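Local coordinates for cytochrome P450 monooxygenase (Rhodococcus sp. ECU0066, PDB 6KBH), which probably acts as a self-sufficient monooxygenase, with electrons passing from flavin mononucleotide through a [2Fe-2S] cluster to a heme, all within one chain, at residues A[172-177]-A[438-443]; A[297-302]-A[417-422]; A[702-707]-A[781-786]; A[719-724]-A[770-775]. One frame throughout, in Å; residues are numbered along the deposited sequence.

Contact 1 of 4, residues A[172-177]-A[438-443]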
# COMPACT_ATOMS: atom_id res chain seq x y z
N HIS A 172 -8.92 15.27 -28.44
CA HIS A 172 -9.46 16.34 -27.61
C HIS A 172 -10.66 15.80 -26.85
O HIS A 172 -11.59 15.27 -27.45
CB HIS A 172 -9.85 17.54 -28.49
CG HIS A 172 -10.87 18.45 -27.87
ND1 HIS A 172 -12.23 18.29 -28.08
CD2 HIS A 172 -10.73 19.53 -27.08
CE1 HIS A 172 -12.88 19.24 -27.42
NE2 HIS A 172 -11.99 20.00 -26.81
N VAL A 173 -10.64 15.95 -25.52
CA VAL A 173 -11.69 15.40 -24.67
C VAL A 173 -11.62 16.10 -23.32
O VAL A 173 -10.54 16.50 -22.88
CB VAL A 173 -11.56 13.86 -24.53
CG1 VAL A 173 -10.17 13.49 -24.05
CG2 VAL A 173 -12.60 13.30 -23.57
N ASP A 174 -12.77 16.26 -22.68
CA ASP A 174 -12.81 16.48 -21.24
C ASP A 174 -12.80 15.12 -20.58
O ASP A 174 -13.80 14.40 -20.62
CB ASP A 174 -14.03 17.28 -20.79
CG ASP A 174 -14.15 17.32 -19.28
OD1 ASP A 174 -13.14 17.64 -18.63
OD2 ASP A 174 -15.25 17.04 -18.75
N LEU A 175 -11.67 14.77 -19.96
CA LEU A 175 -11.58 13.47 -19.31
C LEU A 175 -12.67 13.30 -18.26
O LEU A 175 -13.30 12.24 -18.18
CB LEU A 175 -10.19 13.31 -18.69
CG LEU A 175 -8.97 13.30 -19.63
CD1 LEU A 175 -7.67 13.22 -18.84
CD2 LEU A 175 -9.06 12.16 -20.63
N VAL A 176 -12.96 14.37 -17.50
CA VAL A 176 -13.90 14.28 -16.38
C VAL A 176 -15.26 13.79 -16.85
O VAL A 176 -15.73 12.72 -16.45
CB VAL A 176 -14.02 15.64 -15.66
CG1 VAL A 176 -15.11 15.58 -14.59
CG2 VAL A 176 -12.70 16.05 -15.05
N ASP A 177 -15.91 14.55 -17.73
CA ASP A 177 -17.30 14.26 -18.09
C ASP A 177 -17.41 12.97 -18.89
O ASP A 177 -18.34 12.18 -18.68
CB ASP A 177 -17.90 15.42 -18.87
CG ASP A 177 -18.40 16.53 -17.97
OD1 ASP A 177 -18.83 16.23 -16.83
OD2 ASP A 177 -18.36 17.70 -18.40
N HIS A 438 -13.64 20.06 -14.82
CA HIS A 438 -13.18 19.55 -16.10
C HIS A 438 -11.67 19.50 -16.11
O HIS A 438 -11.00 20.31 -15.46
CB HIS A 438 -13.66 20.42 -17.28
CG HIS A 438 -15.13 20.67 -17.28
ND1 HIS A 438 -16.06 19.67 -17.40
CD2 HIS A 438 -15.83 21.83 -17.17
CE1 HIS A 438 -17.28 20.19 -17.36
NE2 HIS A 438 -17.17 21.50 -17.23
N VAL A 439 -11.13 18.55 -16.86
CA VAL A 439 -9.74 18.56 -17.28
C VAL A 439 -9.74 18.35 -18.79
O VAL A 439 -10.31 17.38 -19.30
CB VAL A 439 -8.89 17.52 -16.52
CG1 VAL A 439 -8.92 16.14 -17.14
CG2 VAL A 439 -7.45 18.00 -16.38
N TRP A 440 -9.20 19.32 -19.52
CA TRP A 440 -9.26 19.34 -20.98
C TRP A 440 -7.89 18.94 -21.51
O TRP A 440 -6.88 19.58 -21.18
CB TRP A 440 -9.68 20.71 -21.50
CG TRP A 440 -11.10 21.07 -21.18
CD1 TRP A 440 -11.54 21.90 -20.20
CD2 TRP A 440 -12.28 20.60 -21.86
NE1 TRP A 440 -12.91 21.98 -20.21
CE2 TRP A 440 -13.39 21.19 -21.23
CE3 TRP A 440 -12.50 19.74 -22.94
CZ2 TRP A 440 -14.70 20.95 -21.64
CZ3 TRP A 440 -13.80 19.50 -23.35
CH2 TRP A 440 -14.89 20.10 -22.69
N VAL A 441 -7.85 17.90 -22.34
CA VAL A 441 -6.60 17.32 -22.80
C VAL A 441 -6.62 17.20 -24.31
O VAL A 441 -7.64 16.82 -24.91
CB VAL A 441 -6.34 15.95 -22.14
CG1 VAL A 441 -6.15 16.11 -20.64
CG2 VAL A 441 -7.49 15.00 -22.41
N ARG A 442 -5.49 17.53 -24.93
CA ARG A 442 -5.26 17.34 -26.35
C ARG A 442 -4.26 16.21 -26.55
O ARG A 442 -3.49 15.86 -25.65
CB ARG A 442 -4.73 18.63 -26.99
CG ARG A 442 -3.29 18.90 -26.62
CD ARG A 442 -2.59 19.91 -27.50
NE ARG A 442 -3.35 21.14 -27.68
CZ ARG A 442 -2.89 22.35 -27.36
NH1 ARG A 442 -1.68 22.48 -26.84
NH2 ARG A 442 -3.65 23.42 -27.56
N TRP A 443 -4.28 15.63 -27.75
CA TRP A 443 -3.25 14.70 -28.19
C TRP A 443 -3.32 14.59 -29.70
O TRP A 443 -4.28 15.04 -30.33
CB TRP A 443 -3.38 13.33 -27.52
CG TRP A 443 -4.53 12.51 -28.03
CD1 TRP A 443 -4.50 11.58 -29.03
CD2 TRP A 443 -5.87 12.54 -27.54
NE1 TRP A 443 -5.75 11.04 -29.20
CE2 TRP A 443 -6.61 11.61 -28.30
CE3 TRP A 443 -6.52 13.27 -26.55
CZ2 TRP A 443 -7.97 11.39 -28.08
CZ3 TRP A 443 -7.86 13.05 -26.34
CH2 TRP A 443 -8.57 12.12 -27.10
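Val173 and Val441 form the hydrogen-bonded pair of a short antiparallel sheet, the small three-stranded sheet of the P450 fold in which strand 440-442 lies between strands 172-174 and 418-419. Val441 N donates to Val173 O at 3.1 Å, and Val173 N donates to Val441 O at 3.2 Å. Packing is close on the face that carries these valines. Val173 CG1 meets Val441 CG2 at 3.5 Å, the side chains lying side by side, while Trp443 turns its ring edge, at CZ3, to the same CG1. Leu175, in the first turn of helix 175-180, continues the apolar layer with CB against Val439 CG1 and CG against Val441 CG2; Leu295 and Leu299 of helix 284-300 pack onto it. On the other face the His172-Trp440 end is looser and reaches solvent: the two rings, 15° from parallel, are slid past one another, with centroids 5.6 Å apart. Asp174 is buried on this same face, its CB under the six-membered ring of Trp440, a CH-pi contact 3.4 Å from the centroid. With CG anti to the backbone N (chi1 172°), its carboxylate reaches Val439 and His438. OD1 accepts from Val439 N at 2.8 Å, whereas OD2 takes the helix-capping bond from Asp177 N at 2.8 Å, from above the carboxylate plane, and a weak bond from His438 ND1 at 3.1 Å.

Contact 2 of 4, residues A[297-302]-A[417-422]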
# COMPACT_ATOMS: atom_id res chain seq x y z
N LEU A 297 -2.62 16.77 -11.91
CA LEU A 297 -1.34 16.89 -11.22
C LEU A 297 -0.19 16.34 -12.07
O LEU A 297 0.90 16.91 -12.09
CB LEU A 297 -1.41 16.18 -9.88
CG LEU A 297 -0.10 15.95 -9.13
CD1 LEU A 297 0.54 17.27 -8.74
CD2 LEU A 297 -0.34 15.09 -7.90
N LEU A 298 -0.43 15.22 -12.75
CA LEU A 298 0.62 14.61 -13.56
C LEU A 298 0.91 15.43 -14.81
O LEU A 298 2.07 15.76 -15.08
CB LEU A 298 0.24 13.18 -13.94
CG LEU A 298 0.57 12.10 -12.91
CD1 LEU A 298 -0.16 10.83 -13.26
CD2 LEU A 298 2.07 11.87 -12.85
N LEU A 299 -0.12 15.77 -15.57
CA LEU A 299 0.09 16.54 -16.79
C LEU A 299 0.66 17.93 -16.53
O LEU A 299 1.02 18.62 -17.49
CB LEU A 299 -1.22 16.64 -17.57
CG LEU A 299 -1.81 15.30 -18.00
CD1 LEU A 299 -3.13 15.50 -18.72
CD2 LEU A 299 -0.83 14.53 -18.87
N GLU A 300 0.76 18.35 -15.26
CA GLU A 300 1.43 19.60 -14.93
C GLU A 300 2.94 19.42 -14.88
O GLU A 300 3.69 20.25 -15.41
CB GLU A 300 0.91 20.14 -13.59
CG GLU A 300 -0.44 20.82 -13.69
CD GLU A 300 -0.84 21.48 -12.38
OE1 GLU A 300 -0.21 21.18 -11.34
OE2 GLU A 300 -1.78 22.30 -12.40
N HIS A 301 3.42 18.35 -14.24
CA HIS A 301 4.82 17.94 -14.30
C HIS A 301 4.89 16.83 -15.35
O HIS A 301 4.69 15.66 -15.05
CB HIS A 301 5.33 17.43 -12.96
CG HIS A 301 4.92 18.26 -11.78
ND1 HIS A 301 3.67 18.17 -11.20
CD2 HIS A 301 5.61 19.16 -11.04
CE1 HIS A 301 3.60 19.00 -10.17
NE2 HIS A 301 4.77 19.61 -10.05
N ARG A 302 5.17 17.20 -16.60
CA ARG A 302 5.07 16.19 -17.65
C ARG A 302 6.27 15.25 -17.69
O ARG A 302 6.17 14.17 -18.28
CB ARG A 302 4.87 16.83 -19.02
CG ARG A 302 4.16 15.88 -19.98
CD ARG A 302 4.30 16.26 -21.43
NE ARG A 302 4.00 15.11 -22.29
CZ ARG A 302 2.80 14.86 -22.81
NH1 ARG A 302 1.80 15.68 -22.55
NH2 ARG A 302 2.61 13.80 -23.58
N MET A 417 -0.51 12.79 -24.79
CA MET A 417 -1.60 13.66 -24.35
C MET A 417 -1.05 14.76 -23.46
O MET A 417 -0.21 14.52 -22.59
CB MET A 417 -2.64 12.83 -23.60
CG MET A 417 -3.65 13.64 -22.80
SD MET A 417 -4.40 12.67 -21.48
CE MET A 417 -5.47 11.59 -22.43
N GLU A 418 -1.54 15.99 -23.67
CA GLU A 418 -1.14 17.11 -22.82
C GLU A 418 -2.36 17.95 -22.49
O GLU A 418 -3.42 17.84 -23.12
CB GLU A 418 -0.06 17.98 -23.48
CG GLU A 418 -0.49 18.71 -24.73
CD GLU A 418 0.62 19.54 -25.34
OE1 GLU A 418 1.74 19.53 -24.79
OE2 GLU A 418 0.38 20.20 -26.37
N LEU A 419 -2.19 18.79 -21.48
CA LEU A 419 -3.26 19.69 -21.06
C LEU A 419 -3.40 20.84 -22.04
O LEU A 419 -2.41 21.40 -22.53
CB LEU A 419 -2.96 20.25 -19.66
CG LEU A 419 -3.34 19.39 -18.45
CD1 LEU A 419 -2.77 19.99 -17.18
CD2 LEU A 419 -4.85 19.27 -18.36
N VAL A 420 -4.65 21.20 -22.34
CA VAL A 420 -4.95 22.42 -23.08
C VAL A 420 -4.37 23.59 -22.29
O VAL A 420 -4.77 23.81 -21.13
CB VAL A 420 -6.46 22.59 -23.31
CG1 VAL A 420 -6.76 23.97 -23.86
CG2 VAL A 420 -6.98 21.50 -24.24
N PRO A 421 -3.42 24.34 -22.84
CA PRO A 421 -2.77 25.40 -22.06
C PRO A 421 -3.74 26.55 -21.78
O PRO A 421 -4.85 26.62 -22.31
CB PRO A 421 -1.62 25.86 -22.96
CG PRO A 421 -1.43 24.73 -23.95
CD PRO A 421 -2.80 24.16 -24.16
N ASP A 422 -3.27 27.46 -20.92
CA ASP A 422 -4.07 28.60 -20.46
C ASP A 422 -5.45 28.16 -20.00
O ASP A 422 -6.47 28.79 -20.30
CB ASP A 422 -4.17 29.68 -21.55
CG ASP A 422 -2.84 30.35 -21.83
OD1 ASP A 422 -1.86 30.07 -21.12
OD2 ASP A 422 -2.77 31.17 -22.78
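The C-terminal end of helix 284-300, which corresponds to the last part of the long central helix of the P450 fold, meets the outer strand 418-419 of a small antiparallel sheet through Leu299 and Leu419. The two leucine side chains run obliquely to each other: Leu299 CB lies 3.6 Å from Leu419 CG and 3.7 Å from Leu419 CD1. Leu299 CG is anti to its own carbonyl carbon (chi1 -60°), and from this branch point CD1 comes 3.9 Å from Leu419 CG and 4.2 Å from Met417 SD, while CD2 approaches Met417 O at 3.8 Å. An alanine in place of Leu419 would probably open a gap against Leu299 CB and CD1, with the Leu299 branches set freer to turn. Beyond the helix end, the extended chain of Arg302 brings the edge of its guanidinium to Met417 O. NH1 is placed to donate there, though the modelled 2.3 Å between Arg302 NH1 and Met417 O is too short for a reliable bond length. Glu418 OE1 lies 4.5 Å from Arg302 NH1 and well out of the guanidinium plane, so any attraction is probably between the charges alone, and Glu418 OE2 forms a salt bridge with Arg442. Strand 440-442 flanks the contact, Val441 packing on both Leu299 and Met417. Trp305 of helix 302-310 also touches Leu299, while Leu297, pointing away from the strand, packs on Cys322 and His325 of helix 315-325.

Contact 3 of 4, residues A[702-707]-A[781-786]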
# COMPACT_ATOMS: atom_id res chain seq x y z
N ASP A 702 -4.96 -11.59 21.05
CA ASP A 702 -5.31 -10.28 20.53
C ASP A 702 -4.05 -9.50 20.19
O ASP A 702 -3.06 -9.55 20.93
CB ASP A 702 -6.14 -9.49 21.54
CG ASP A 702 -7.63 -9.70 21.37
OD1 ASP A 702 -8.05 -10.11 20.27
OD2 ASP A 702 -8.38 -9.46 22.34
N VAL A 703 -4.07 -8.79 19.07
CA VAL A 703 -3.02 -7.84 18.72
C VAL A 703 -3.66 -6.47 18.54
O VAL A 703 -4.62 -6.31 17.78
CB VAL A 703 -2.24 -8.28 17.46
CG1 VAL A 703 -3.17 -8.67 16.33
CG2 VAL A 703 -1.29 -7.19 17.02
N VAL A 704 -3.14 -5.47 19.27
CA VAL A 704 -3.67 -4.11 19.23
C VAL A 704 -2.71 -3.23 18.46
O VAL A 704 -1.49 -3.32 18.61
CB VAL A 704 -3.91 -3.54 20.64
CG1 VAL A 704 -2.58 -3.13 21.33
CG2 VAL A 704 -4.89 -2.34 20.54
N LEU A 705 -3.28 -2.35 17.64
CA LEU A 705 -2.50 -1.46 16.80
C LEU A 705 -2.57 -0.07 17.41
O LEU A 705 -3.59 0.61 17.32
CB LEU A 705 -3.05 -1.49 15.38
CG LEU A 705 -3.30 -2.94 14.99
CD1 LEU A 705 -4.29 -2.96 13.90
CD2 LEU A 705 -2.01 -3.63 14.57
N LYS A 706 -1.47 0.34 18.04
CA LYS A 706 -1.49 1.56 18.83
C LYS A 706 -1.68 2.80 17.96
O LYS A 706 -2.50 3.66 18.28
CB LYS A 706 -0.20 1.69 19.65
CG LYS A 706 -0.18 2.94 20.51
CD LYS A 706 1.11 3.10 21.29
CE LYS A 706 1.12 2.19 22.51
NZ LYS A 706 0.10 2.59 23.52
N ASP A 707 -0.93 2.90 16.86
CA ASP A 707 -1.07 4.06 15.99
C ASP A 707 -2.48 4.15 15.41
O ASP A 707 -3.06 5.24 15.36
CB ASP A 707 -0.04 4.01 14.86
CG ASP A 707 1.37 3.80 15.37
OD1 ASP A 707 1.62 4.01 16.57
OD2 ASP A 707 2.23 3.43 14.54
N LYS A 781 -1.45 -11.04 24.43
CA LYS A 781 -1.56 -9.86 23.57
C LYS A 781 -0.18 -9.31 23.25
O LYS A 781 0.79 -9.53 23.98
CB LYS A 781 -2.42 -8.76 24.22
CG LYS A 781 -1.99 -8.37 25.62
CD LYS A 781 -2.71 -7.11 26.09
CE LYS A 781 -1.87 -5.87 25.84
NZ LYS A 781 -2.39 -4.69 26.59
N LEU A 782 -0.12 -8.59 22.12
CA LEU A 782 1.05 -7.82 21.72
C LEU A 782 0.59 -6.48 21.19
O LEU A 782 -0.50 -6.35 20.64
CB LEU A 782 1.88 -8.51 20.64
CG LEU A 782 2.80 -9.64 21.07
CD1 LEU A 782 1.96 -10.82 21.28
CD2 LEU A 782 3.79 -9.93 19.99
N THR A 783 1.46 -5.48 21.33
CA THR A 783 1.22 -4.15 20.79
C THR A 783 2.21 -3.89 19.66
O THR A 783 3.42 -4.12 19.81
CB THR A 783 1.35 -3.08 21.88
OG1 THR A 783 0.48 -3.41 22.97
CG2 THR A 783 0.98 -1.72 21.34
N LEU A 784 1.69 -3.42 18.52
CA LEU A 784 2.47 -3.18 17.32
C LEU A 784 2.34 -1.73 16.89
O LEU A 784 1.26 -1.13 17.01
CB LEU A 784 2.03 -4.11 16.19
CG LEU A 784 2.27 -5.59 16.47
CD1 LEU A 784 1.78 -6.47 15.34
CD2 LEU A 784 3.74 -5.79 16.70
N GLN A 785 3.45 -1.16 16.40
CA GLN A 785 3.44 0.22 15.89
C GLN A 785 2.78 0.21 14.52
O GLN A 785 3.44 0.18 13.47
CB GLN A 785 4.85 0.81 15.84
CG GLN A 785 4.84 2.30 15.57
CD GLN A 785 6.10 3.00 16.06
OE1 GLN A 785 6.03 4.13 16.55
NE2 GLN A 785 7.24 2.33 15.94
N LEU A 786 1.46 0.27 14.54
CA LEU A 786 0.70 0.06 13.32
C LEU A 786 -0.67 0.68 13.46
O LEU A 786 -1.16 0.80 14.59
CB LEU A 786 0.60 -1.43 13.03
CG LEU A 786 0.59 -1.89 11.58
CD1 LEU A 786 1.76 -1.29 10.83
CD2 LEU A 786 0.65 -3.41 11.51
OXT LEU A 786 -1.31 1.09 12.49
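Val703 CG2 rests on Leu784 CD1 at 3.6 Å, in the apolar centre of two parallel strands, 702-705 and 781-784, of a ferredoxin beta-grasp sheet. Leu705 extends this layer, its CD2 lying 3.7 Å from CB of the C-terminal Leu786, with the two side chains side by side and pointing the same way. The backbones are joined in parallel register, the short strand axes at 22° to each other. Val704 bonds through both its polar atoms: its N donates to Leu782 O at 3.1 Å, and its O accepts from Leu784 N at 3.2 Å. Lys706 N carries the pattern past the strand end to Leu784 O at 3.3 Å. On the other face Val704 and Thr783 stand side by side. There Thr783 OG1 is anti to its carbonyl carbon (chi1 -55°) and meets Val704 CG1 at 3.5 Å, while Thr783 CG2 touches Lys706 CB. An inverse gamma turn centred on Gln785 then bends the chain and brings the C-terminal carboxylate back beside Leu705 CB; Leu786 OXT is hydrogen-bonded to Ser708 OG. At this polar edge the Asp707 carboxylate lies against the aliphatic CG of Gln785. The Asp707 side chain also touches Tyr388, a heme-binding residue, which brings the ferredoxin domain against the P450 domain. Strand 710-714 pairs with 701-705 on its far side from 781-784, and Val745 of strand 744-747 packs on Leu784 and Leu786.

Contact 4 of 4, residues A[719-724]-A[770-775]. With FES (Fe2/s2 (inorganic) cluster), chain D.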
# COMPACT_ATOMS: atom_id res chain seq x y z
N THR A 719 -2.62 -16.52 10.79
CA THR A 719 -1.39 -15.77 10.99
C THR A 719 -1.72 -14.32 11.35
O THR A 719 -2.81 -13.81 11.06
CB THR A 719 -0.52 -15.81 9.74
OG1 THR A 719 -1.09 -14.97 8.73
CG2 THR A 719 -0.40 -17.23 9.21
N VAL A 720 -0.76 -13.65 12.00
CA VAL A 720 -0.91 -12.22 12.26
C VAL A 720 -1.13 -11.47 10.95
O VAL A 720 -1.95 -10.56 10.87
CB VAL A 720 0.32 -11.69 13.03
CG1 VAL A 720 0.47 -10.19 12.84
CG2 VAL A 720 0.21 -12.03 14.50
N LEU A 721 -0.41 -11.88 9.90
CA LEU A 721 -0.54 -11.23 8.60
C LEU A 721 -1.96 -11.36 8.06
O LEU A 721 -2.53 -10.39 7.55
CB LEU A 721 0.47 -11.83 7.62
CG LEU A 721 0.40 -11.40 6.16
CD1 LEU A 721 0.66 -9.91 6.02
CD2 LEU A 721 1.40 -12.20 5.36
N GLN A 722 -2.55 -12.56 8.17
CA GLN A 722 -3.89 -12.77 7.64
C GLN A 722 -4.91 -11.88 8.36
O GLN A 722 -5.83 -11.35 7.73
CB GLN A 722 -4.27 -14.24 7.76
CG GLN A 722 -3.69 -15.11 6.65
CD GLN A 722 -3.53 -16.56 7.05
OE1 GLN A 722 -3.67 -16.92 8.22
NE2 GLN A 722 -3.24 -17.41 6.07
N ALA A 723 -4.75 -11.71 9.67
CA ALA A 723 -5.67 -10.87 10.42
C ALA A 723 -5.55 -9.40 10.02
O ALA A 723 -6.55 -8.68 9.97
CB ALA A 723 -5.44 -11.04 11.92
N LEU A 724 -4.33 -8.95 9.73
CA LEU A 724 -4.14 -7.56 9.32
C LEU A 724 -4.81 -7.28 7.98
O LEU A 724 -5.51 -6.28 7.83
CB LEU A 724 -2.65 -7.22 9.26
CG LEU A 724 -1.89 -7.20 10.59
CD1 LEU A 724 -0.42 -6.96 10.35
CD2 LEU A 724 -2.44 -6.15 11.54
N MET A 770 9.10 -8.11 14.67
CA MET A 770 8.36 -9.35 14.45
C MET A 770 8.07 -9.51 12.96
O MET A 770 7.89 -8.53 12.24
CB MET A 770 7.06 -9.36 15.26
CG MET A 770 5.93 -10.16 14.65
SD MET A 770 4.72 -10.73 15.86
CE MET A 770 4.25 -9.18 16.59
N MET A 771 8.02 -10.76 12.52
CA MET A 771 7.67 -11.11 11.15
C MET A 771 6.19 -11.47 11.09
O MET A 771 5.74 -12.39 11.77
CB MET A 771 8.53 -12.25 10.63
CG MET A 771 10.01 -11.98 10.79
SD MET A 771 10.56 -10.43 10.06
CE MET A 771 10.05 -10.68 8.37
N THR A 772 5.44 -10.75 10.25
CA THR A 772 3.99 -10.74 10.31
C THR A 772 3.37 -12.07 9.90
O THR A 772 2.27 -12.40 10.34
CB THR A 772 3.47 -9.61 9.42
OG1 THR A 772 4.22 -8.42 9.68
CG2 THR A 772 2.03 -9.32 9.72
N CYS A 773 4.07 -12.86 9.08
CA CYS A 773 3.46 -14.01 8.44
C CYS A 773 3.57 -15.30 9.24
O CYS A 773 2.70 -16.18 9.09
CB CYS A 773 4.08 -14.23 7.05
SG CYS A 773 5.82 -14.69 7.10
N CYS A 774 4.60 -15.46 10.06
CA CYS A 774 4.82 -16.75 10.72
C CYS A 774 5.00 -16.63 12.23
O CYS A 774 4.63 -17.55 12.97
CB CYS A 774 6.03 -17.45 10.10
SG CYS A 774 7.56 -16.49 10.12
N SER A 775 5.56 -15.52 12.71
CA SER A 775 5.75 -15.34 14.14
C SER A 775 4.41 -15.08 14.83
O SER A 775 3.44 -14.66 14.20
CB SER A 775 6.72 -14.20 14.41
OG SER A 775 8.04 -14.52 13.98
FE1 FES D . 8.82 -13.00 3.79
FE2 FES D . 7.01 -12.95 6.17
S1 FES D . 6.76 -12.60 4.09
S2 FES D . 9.08 -13.34 5.87
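Thr772 turns its carbonyl toward the first turn of helix 720-726, so a loop next to the iron-sulfur cluster supplies an acceptor to a helix N-terminus. Leu721 N donates to Thr772 O at 2.8 Å, but the angle at the hydrogen is only 124° and the bond is weak. The methyl of the same threonine is wedged into the helix surface: Thr772 CG2 lies 3.6 Å from Val720 CG1 and 3.5 Å from Leu724 CD1, and it also touches Leu721 CB. Cys773, next along the loop, has its CB packed against Leu721 CD2 at 3.8 Å. Its SG lies between the backbone N and the carbonyl carbon (chi1 66°) and binds one iron of the cluster. Met771 CE approaches the bridging sulfide S2. Thr719 closes the helix end with a capping box: its OG1 accepts from Gln722 N at 2.9 Å, and its N donates to Gln722 OE1 at 2.8 Å. Thr719 CG2 meanwhile rests against Cys773 O at 3.3 Å. An alanine in place of Thr719 would probably leave Gln722 N without its capping acceptor and open a gap beside the Cys773 carbonyl. Cys735, Cys740 and Cys743 complete the cluster's protein ligands, Cys743 binding the cluster close beside Cys773. Three cysteines in one loop and a fourth farther along the chain are characteristic of the plant-type [2Fe-2S] ferredoxin site.

The four contacts fall into two pairs on opposite sides of the chain's centre, with contacts 1 and 2 about 43 to 46 Å from contacts 3 and 4, centre to centre. Contacts 1 and 2, 11 Å apart, share the three-stranded P450 sheet; contact 2 lies within the chain span that contact 1 brackets, and strands 418-419 and 440-442 pair directly. Contacts 3 and 4, centres 12 Å apart, follow in sequence and belong to the ferredoxin domain. Contact 4 again falls inside its partner's span, and Met770 CE joins them by touching Leu782 and Leu784. One pair thus lies in the heme-bearing P450 part and the other in the ferredoxin part, separate modules of a single chain.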